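Local coordinates for glutamate receptor kainate-like protein (PDB 4ZDM), which binds glycine in the ligand-binding domain of a ctenophore ionotropic glutamate receptor and probably couples that binding to opening of an ion channel, at residues M18-E23 against V92-N97; N41-S46 against A249-Q254. All blocks are in the same frame, centred on the assembly; numbering follows the deposited sequence.

Contact 1 of 2, residues M18-E23 against V92-N97; sequences MPFISE and VVALSN. With GLY (glycine), chain B.
Behind the glycine pocket of this ligand-binding domain, Phe20 and Ile21 of the loop after strand 8-13 pack against Val92, Val93 and Ala94, where the chain turns a corner into the short strand 94-96. The join is apolar and buried. Ala94 CB sits almost on the normal through the middle of the Phe20 ring, 3.7 Å from its centroid and 8° off that normal, a CH-pi contact in which all six ring carbons take a similar share. Pro19 CD lies over the opposite face, nearer the rim, so the ring is held between a methyl and a proline edge. Phe20 CG stands anti to its own carbonyl carbon (chi1 -56°), which carries the ring out toward Ala94. Ile21 reaches across with the end of its longer branch: CD1 meets Val93 CG1 at 3.9 Å, the two side chains crossing at a slant, and the same CD1 lies 3.8 Å from Val92 O. The backbone of this loop pairs with the start of helix 40-52, Phe20 with Asn41. In the periplasmic-binding-protein-like fold of these receptors the segment 92-97 presents backbone groups to the agonist. Ala94, at the centre of an inverse gamma turn, turns its CB to the Phe20 ring while its O accepts from the ligand glycine N at 2.7 Å. Ser96 N gives a nearly straight bond of 2.9 Å to the ligand OXT, with an N-H...O angle of 178°. The ligand N also has a weak bond of 3.4 Å to Ser96 OG, a hydroxyl also hydrogen-bonded to Glu191. Arg101, Asn148 and Glu191 complete the polar grip on the glycine.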
ATOM      1  N   MET A  18     -18.472   9.586  13.637  1.00 10.69           N
ATOM      2  CA  MET A  18     -18.190  10.762  14.414  1.00  9.41           C
ATOM      3  C   MET A  18     -18.239  10.465  15.888  1.00 11.21           C
ATOM      4  O   MET A  18     -18.957   9.572  16.318  1.00 12.65           O
ATOM      5  CB  MET A  18     -19.180  11.851  14.000  1.00 12.26           C
ATOM      6  CG  MET A  18     -18.885  12.439  12.609  1.00 13.09           C
ATOM      7  SD  MET A  18     -17.300  13.282  12.480  1.00 15.20           S
ATOM      8  CE  MET A  18     -17.732  14.871  13.199  1.00 16.89           C
ATOM      9  N   PRO A  19     -17.443  11.214  16.694  1.00 10.66           N
ATOM     10  CA  PRO A  19     -16.680  12.409  16.311  1.00 12.45           C
ATOM     11  C   PRO A  19     -15.266  12.140  15.803  1.00 10.66           C
ATOM     12  O   PRO A  19     -14.508  13.073  15.554  1.00 10.33           O
ATOM     13  CB  PRO A  19     -16.609  13.188  17.636  1.00 12.28           C
ATOM     14  CG  PRO A  19     -16.512  12.106  18.653  1.00 12.85           C
ATOM     15  CD  PRO A  19     -17.383  10.982  18.153  1.00 11.95           C
ATOM     16  N   PHE A  20     -14.943  10.867  15.607  1.00  9.74           N
ATOM     17  CA  PHE A  20     -13.576  10.474  15.311  1.00  9.68           C
ATOM     18  C   PHE A  20     -13.206  10.682  13.836  1.00  9.48           C
ATOM     19  O   PHE A  20     -12.137  11.244  13.535  1.00  9.07           O
ATOM     20  CB  PHE A  20     -13.378   9.025  15.720  1.00  9.61           C
ATOM     21  CG  PHE A  20     -13.709   8.752  17.166  1.00  8.64           C
ATOM     22  CD1 PHE A  20     -12.925   9.278  18.193  1.00 11.79           C
ATOM     23  CD2 PHE A  20     -14.852   8.030  17.498  1.00 11.49           C
ATOM     24  CE1 PHE A  20     -13.288   9.052  19.547  1.00 11.09           C
ATOM     25  CE2 PHE A  20     -15.174   7.818  18.834  1.00 12.42           C
ATOM     26  CZ  PHE A  20     -14.404   8.318  19.831  1.00 11.02           C
ATOM     27  N   ILE A  21     -14.084  10.235  12.923  1.00  8.35           N
ATOM     28  CA  ILE A  21     -13.873  10.335  11.464  1.00  9.17           C
ATOM     29  C   ILE A  21     -15.199  10.579  10.810  1.00 10.41           C
ATOM     30  O   ILE A  21     -16.168   9.865  11.089  1.00  9.99           O
ATOM     31  CB  ILE A  21     -13.218   9.060  10.868  1.00  9.09           C
ATOM     32  CG1 ILE A  21     -11.919   8.727  11.600  1.00  8.72           C
ATOM     33  CG2 ILE A  21     -12.996   9.215   9.344  1.00 11.77           C
ATOM     34  CD1 ILE A  21     -11.270   7.449  11.163  1.00 12.78           C
ATOM     35  N   SER A  22     -15.281  11.612   9.970  1.00  9.47           N
ATOM     36  CA  SER A  22     -16.527  11.866   9.238  1.00  8.81           C
ATOM     37  C   SER A  22     -16.776  10.932   8.072  1.00 11.48           C
ATOM     38  O   SER A  22     -15.898  10.204   7.649  1.00 10.94           O
ATOM     39  CB  SER A  22     -16.493  13.305   8.730  1.00 11.03           C
ATOM     40  OG  SER A  22     -15.563  13.437   7.681  1.00 11.91           O
ATOM     41  N   GLU A  23     -18.013  10.935   7.552  1.00 12.05           N
ATOM     42  CA  GLU A  23     -18.216  10.442   6.194  1.00 11.62           C
ATOM     43  C   GLU A  23     -17.385  11.290   5.218  1.00 12.98           C
ATOM     44  O   GLU A  23     -17.090  12.453   5.500  1.00 13.43           O
ATOM     45  CB  GLU A  23     -19.706  10.514   5.811  1.00 14.23           C
ATOM     46  CG  GLU A  23     -20.591   9.682   6.647  1.00 15.67           C
ATOM     47  CD  GLU A  23     -20.484   8.191   6.415  1.00 19.70           C
ATOM     48  OE1 GLU A  23     -19.909   7.735   5.420  1.00 20.12           O
ATOM     49  OE2 GLU A  23     -21.052   7.429   7.242  1.00 23.44           O
ATOM     50  N   VAL A  92      -6.620   3.844  12.141  1.00  6.46           N
ATOM     51  CA  VAL A  92      -6.705   5.157  12.811  1.00  6.39           C
ATOM     52  C   VAL A  92      -8.110   5.567  13.195  1.00  7.36           C
ATOM     53  O   VAL A  92      -8.313   6.748  13.526  1.00  7.73           O
ATOM     54  CB  VAL A  92      -5.995   6.238  11.957  1.00  6.27           C
ATOM     55  CG1 VAL A  92      -4.506   5.869  11.756  1.00  7.80           C
ATOM     56  CG2 VAL A  92      -6.696   6.489  10.639  1.00  7.48           C
ATOM     57  N   VAL A  93      -9.036   4.628  13.287  1.00  7.48           N
ATOM     58  CA  VAL A  93     -10.254   4.822  14.074  1.00  7.63           C
ATOM     59  C   VAL A  93      -9.867   4.843  15.544  1.00  7.50           C
ATOM     60  O   VAL A  93      -8.691   4.606  15.890  1.00  8.41           O
ATOM     61  CB  VAL A  93     -11.291   3.752  13.822  1.00  7.36           C
ATOM     62  CG1 VAL A  93     -11.697   3.708  12.316  1.00  9.66           C
ATOM     63  CG2 VAL A  93     -10.869   2.357  14.295  1.00  7.78           C
ATOM     64  N   ALA A  94     -10.839   5.089  16.421  1.00  8.20           N
ATOM     65  CA  ALA A  94     -10.651   4.853  17.839  1.00  7.21           C
ATOM     66  C   ALA A  94     -10.871   3.379  18.043  1.00  7.33           C
ATOM     67  O   ALA A  94     -11.990   2.858  18.218  1.00  9.19           O
ATOM     68  CB  ALA A  94     -11.624   5.716  18.664  1.00  8.75           C
ATOM     69  N   LEU A  95      -9.756   2.655  17.922  1.00  6.96           N
ATOM     70  CA  LEU A  95      -9.809   1.194  17.941  1.00  7.19           C
ATOM     71  C   LEU A  95      -9.658   0.691  19.354  1.00  6.49           C
ATOM     72  O   LEU A  95      -8.660   0.966  20.043  1.00  7.04           O
ATOM     73  CB  LEU A  95      -8.717   0.591  17.055  1.00  7.36           C
ATOM     74  CG  LEU A  95      -8.891  -0.877  16.719  1.00  6.81           C
ATOM     75  CD1 LEU A  95     -10.079  -1.125  15.798  1.00  9.15           C
ATOM     76  CD2 LEU A  95      -7.616  -1.458  16.120  1.00  8.62           C
ATOM     77  N   SER A  96     -10.667  -0.028  19.833  1.00  6.84           N
ATOM     78  CA  SER A  96     -10.667  -0.486  21.194  1.00  5.51           C
ATOM     79  C   SER A  96      -9.685  -1.622  21.401  1.00  7.70           C
ATOM     80  O   SER A  96      -9.675  -2.638  20.684  1.00  8.64           O
ATOM     81  CB  SER A  96     -12.069  -0.941  21.572  1.00  8.82           C
ATOM     82  OG  SER A  96     -12.942   0.124  21.245  1.00 10.53           O
ATOM     83  N   ASN A  97      -8.869  -1.472  22.459  1.00  7.92           N
ATOM     84  CA  ASN A  97      -7.866  -2.442  22.833  1.00  8.68           C
ATOM     85  C   ASN A  97      -8.521  -3.475  23.713  1.00 10.85           C
ATOM     86  O   ASN A  97      -8.959  -3.185  24.823  1.00 11.84           O
ATOM     87  CB  ASN A  97      -6.728  -1.704  23.544  1.00  8.83           C
ATOM     88  CG  ASN A  97      -5.602  -2.578  23.952  1.00 11.65           C
ATOM     89  OD1 ASN A  97      -5.751  -3.797  24.079  1.00 13.45           O
ATOM     90  ND2 ASN A  97      -4.424  -1.948  24.132  1.00 12.52           N
TER
HETATM   91  N   GLY B 301     -14.359   1.554  18.567  1.00 13.76           N
HETATM   92  CA  GLY B 301     -15.032   0.323  18.079  1.00 10.93           C
HETATM   93  C   GLY B 301     -14.134  -0.854  17.926  1.00 11.46           C
HETATM   94  O   GLY B 301     -14.586  -1.977  17.648  1.00 10.01           O
HETATM   95  OXT GLY B 301     -12.880  -0.726  18.065  1.00  9.68           O

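Contact 2 of 2, residues N41-S46 against A249-Q254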
ATOM      1  N   ASN A  41      -9.817  12.253  14.850  1.00  8.73           N
ATOM      2  CA  ASN A  41      -8.698  11.381  14.488  1.00  8.15           C
ATOM      3  C   ASN A  41      -8.070  11.802  13.153  1.00  8.89           C
ATOM      4  O   ASN A  41      -6.880  11.565  12.934  1.00  8.88           O
ATOM      5  CB  ASN A  41      -9.141   9.926  14.395  1.00  8.68           C
ATOM      6  CG  ASN A  41      -9.537   9.328  15.716  1.00  8.96           C
ATOM      7  OD1 ASN A  41      -9.940  10.029  16.655  1.00 12.21           O
ATOM      8  ND2 ASN A  41      -9.509   8.000  15.789  1.00  9.81           N
ATOM      9  N   VAL A  42      -8.870  12.407  12.253  1.00  8.82           N
ATOM     10  CA  VAL A  42      -8.364  12.952  11.013  1.00  8.58           C
ATOM     11  C   VAL A  42      -7.381  14.062  11.340  1.00  9.28           C
ATOM     12  O   VAL A  42      -6.315  14.141  10.746  1.00  9.92           O
ATOM     13  CB  VAL A  42      -9.553  13.430  10.134  1.00  9.70           C
ATOM     14  CG1 VAL A  42      -9.057  14.131   8.908  1.00 10.72           C
ATOM     15  CG2 VAL A  42     -10.412  12.226   9.793  1.00 11.21           C
ATOM     16  N   GLU A  43      -7.740  14.918  12.309  1.00  9.48           N
ATOM     17  CA  GLU A  43      -6.818  15.960  12.711  1.00  9.77           C
ATOM     18  C   GLU A  43      -5.582  15.414  13.438  1.00 10.48           C
ATOM     19  O   GLU A  43      -4.440  15.862  13.198  1.00 11.97           O
ATOM     20  CB  GLU A  43      -7.527  17.011  13.583  1.00 13.92           C
ATOM     21  CG  GLU A  43      -8.599  17.738  12.776  1.00 13.83           C
ATOM     22  CD  GLU A  43      -9.057  19.054  13.412  1.00 17.10           C
ATOM     23  OE1 GLU A  43     -10.282  19.254  13.385  1.00 18.76           O
ATOM     24  OE2 GLU A  43      -8.175  19.839  13.839  1.00 21.05           O
ATOM     25  N   ILE A  44      -5.747  14.388  14.269  1.00  9.42           N
ATOM     26  CA  ILE A  44      -4.596  13.750  14.898  1.00  8.76           C
ATOM     27  C   ILE A  44      -3.624  13.232  13.839  1.00  9.99           C
ATOM     28  O   ILE A  44      -2.412  13.415  13.921  1.00  9.49           O
ATOM     29  CB  ILE A  44      -5.014  12.618  15.852  1.00  8.80           C
ATOM     30  CG1 ILE A  44      -5.697  13.193  17.078  1.00 10.65           C
ATOM     31  CG2 ILE A  44      -3.825  11.719  16.252  1.00  8.72           C
ATOM     32  CD1 ILE A  44      -6.288  12.148  18.010  1.00 13.82           C
ATOM     33  N   VAL A  45      -4.151  12.544  12.842  1.00  8.76           N
ATOM     34  CA  VAL A  45      -3.310  11.989  11.800  1.00  8.29           C
ATOM     35  C   VAL A  45      -2.601  13.085  10.996  1.00  8.52           C
ATOM     36  O   VAL A  45      -1.436  12.902  10.621  1.00  9.61           O
ATOM     37  CB  VAL A  45      -4.135  11.041  10.874  1.00  9.43           C
ATOM     38  CG1 VAL A  45      -3.399  10.722   9.583  1.00 13.28           C
ATOM     39  CG2 VAL A  45      -4.493   9.755  11.638  1.00  9.93           C
ATOM     40  N   SER A  46      -3.300  14.166  10.669  1.00  8.21           N
ATOM     41  CA  SER A  46      -2.650  15.257   9.965  1.00  9.43           C
ATOM     42  C   SER A  46      -1.466  15.801  10.746  1.00 10.21           C
ATOM     43  O   SER A  46      -0.373  15.979  10.178  1.00 11.31           O
ATOM     44  CB  SER A  46      -3.673  16.320   9.670  1.00 12.90           C
ATOM     45  OG  SER A  46      -3.026  17.422   9.050  1.00 20.26           O
ATOM     46  N   ALA A 249     -13.473  18.027  22.506  1.00 14.91           N
ATOM     47  CA  ALA A 249     -14.406  19.085  22.915  1.00 17.48           C
ATOM     48  C   ALA A 249     -14.812  19.981  21.767  1.00 16.36           C
ATOM     49  O   ALA A 249     -16.002  20.415  21.667  1.00 19.37           O
ATOM     50  CB  ALA A 249     -13.789  19.903  24.053  1.00 18.62           C
ATOM     51  N   LYS A 250     -13.889  20.295  20.857  1.00 16.55           N
ATOM     52  CA  LYS A 250     -14.241  21.110  19.716  1.00 15.83           C
ATOM     53  C   LYS A 250     -15.338  20.451  18.876  1.00 15.98           C
ATOM     54  O   LYS A 250     -16.315  21.118  18.445  1.00 18.52           O
ATOM     55  CB  LYS A 250     -13.011  21.388  18.862  1.00 17.68           C
ATOM     56  CG  LYS A 250     -13.312  22.195  17.627  1.00 19.73           C
ATOM     57  CD  LYS A 250     -12.081  22.496  16.805  1.00 20.03           C
ATOM     58  CE  LYS A 250     -11.654  21.270  16.061  1.00 19.93           C
ATOM     59  NZ  LYS A 250     -10.535  21.653  15.169  1.00 28.03           N
ATOM     60  N   TYR A 251     -15.196  19.155  18.590  1.00 13.66           N
ATOM     61  CA  TYR A 251     -16.203  18.492  17.792  1.00 14.46           C
ATOM     62  C   TYR A 251     -17.508  18.301  18.539  1.00 17.28           C
ATOM     63  O   TYR A 251     -18.587  18.428  17.934  1.00 17.90           O
ATOM     64  CB  TYR A 251     -15.652  17.131  17.282  1.00 14.37           C
ATOM     65  CG  TYR A 251     -14.767  17.306  16.068  1.00 14.53           C
ATOM     66  CD1 TYR A 251     -15.306  17.354  14.804  1.00 15.78           C
ATOM     67  CD2 TYR A 251     -13.411  17.492  16.187  1.00 12.70           C
ATOM     68  CE1 TYR A 251     -14.523  17.560  13.713  1.00 15.28           C
ATOM     69  CE2 TYR A 251     -12.602  17.735  15.096  1.00 12.69           C
ATOM     70  CZ  TYR A 251     -13.157  17.756  13.855  1.00 15.23           C
ATOM     71  OH  TYR A 251     -12.411  17.965  12.740  1.00 16.63           O
ATOM     72  N   GLU A 252     -17.437  18.048  19.846  1.00 17.49           N
ATOM     73  CA  GLU A 252     -18.625  17.946  20.688  1.00 19.88           C
ATOM     74  C   GLU A 252     -19.416  19.254  20.652  1.00 23.73           C
ATOM     75  O   GLU A 252     -20.631  19.263  20.554  1.00 25.87           O
ATOM     76  CB  GLU A 252     -18.186  17.633  22.109  1.00 28.09           C
ATOM     77  CG  GLU A 252     -19.028  16.729  22.920  1.00 45.61           C
ATOM     78  CD  GLU A 252     -18.343  16.462  24.262  1.00 54.14           C
ATOM     79  OE1 GLU A 252     -17.265  17.061  24.503  1.00 54.56           O
ATOM     80  OE2 GLU A 252     -18.867  15.672  25.070  1.00 59.17           O
ATOM     81  N   ASN A 253     -18.701  20.360  20.694  1.00 20.21           N
ATOM     82  CA  ASN A 253     -19.356  21.675  20.658  1.00 23.98           C
ATOM     83  C   ASN A 253     -19.857  22.080  19.265  1.00 24.34           C
ATOM     84  O   ASN A 253     -20.790  22.890  19.155  1.00 30.65           O
ATOM     85  CB  ASN A 253     -18.393  22.723  21.203  1.00 26.92           C
ATOM     86  CG  ASN A 253     -18.156  22.563  22.695  1.00 45.43           C
ATOM     87  OD1 ASN A 253     -19.073  22.211  23.440  1.00 55.96           O
ATOM     88  ND2 ASN A 253     -16.924  22.805  23.142  1.00 52.88           N
ATOM     89  N   GLN A 254     -19.265  21.554  18.203  1.00 25.45           N
ATOM     90  CA  GLN A 254     -19.726  21.816  16.838  1.00 24.77           C
ATOM     91  C   GLN A 254     -21.074  21.148  16.584  1.00 29.51           C
ATOM     92  O   GLN A 254     -21.785  21.522  15.656  1.00 34.07           O
ATOM     93  CB  GLN A 254     -18.727  21.326  15.781  1.00 28.23           C
ATOM     94  CG  GLN A 254     -17.483  22.169  15.647  1.00 33.37           C
ATOM     95  CD  GLN A 254     -16.567  21.718  14.527  1.00 36.53           C
ATOM     96  OE1 GLN A 254     -16.834  20.722  13.843  1.00 36.81           O
ATOM     97  NE2 GLN A 254     -15.471  22.464  14.326  1.00 44.14           N
TER
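Glu43 of helix 40-52 meets Lys250 and Tyr251 of helix 243-254, a polar contact between two helices of the periplasmic-binding-protein-like fold, centred on one carboxylate. The close-packed side is the Tyr251 hydroxyl: OH donates to Glu43 OE1 at 2.6 Å, on the anti lone pair, while the carboxylate and ring planes stand 70° apart. Tyr251 is buried, touching Met18 and Thr38, and its OH is also hydrogen-bonded to Gly39 N just before helix 40-52. On the looser side, where both charged residues are partly exposed, Lys250 comes from the direction opposite to Glu43. Its chain is extended as far as CD and then bends (chi3 75°), bringing NZ within 3.0 Å of Glu43 OE1 in a salt bridge. OE1 therefore accepts two bonds, one on each lone pair, and the positive ammonium would tend to stabilise the ionised carboxylate. An alanine in place of Glu43 would probably leave the Lys250 ammonium without its counter-charge and deprive the Tyr251 hydroxyl of this acceptor. Glu43 CG also comes within 3.8 Å of Tyr251 OH. The other carboxylate oxygen, Glu43 OE2, has a weak bond of 3.3 Å to Lys250 NZ.

How the contacts relate
From the N terminus the chain leaves strand 8-13, passes through 18-23 and runs into helix 40-52, which holds 41-46. It then runs on to 92-97, where contact 1 closes a loop of 68 intervening residues, and much later reaches 249-254 near the C terminus, where contact 2 closes one of 202. The two loops cross, since 41-46 falls within the first and 92-97 within the second. Their centres lie 10 Å apart, and Asn41 bridges them: its N pairs with Phe20 O, and its ND2 with Val92 O. Contact 1 ties the loop after strand 8-13 to the corner leading into strand 94-96, in the buried interior; contact 2 joins helix 40-52 to the C-terminal helix farther out.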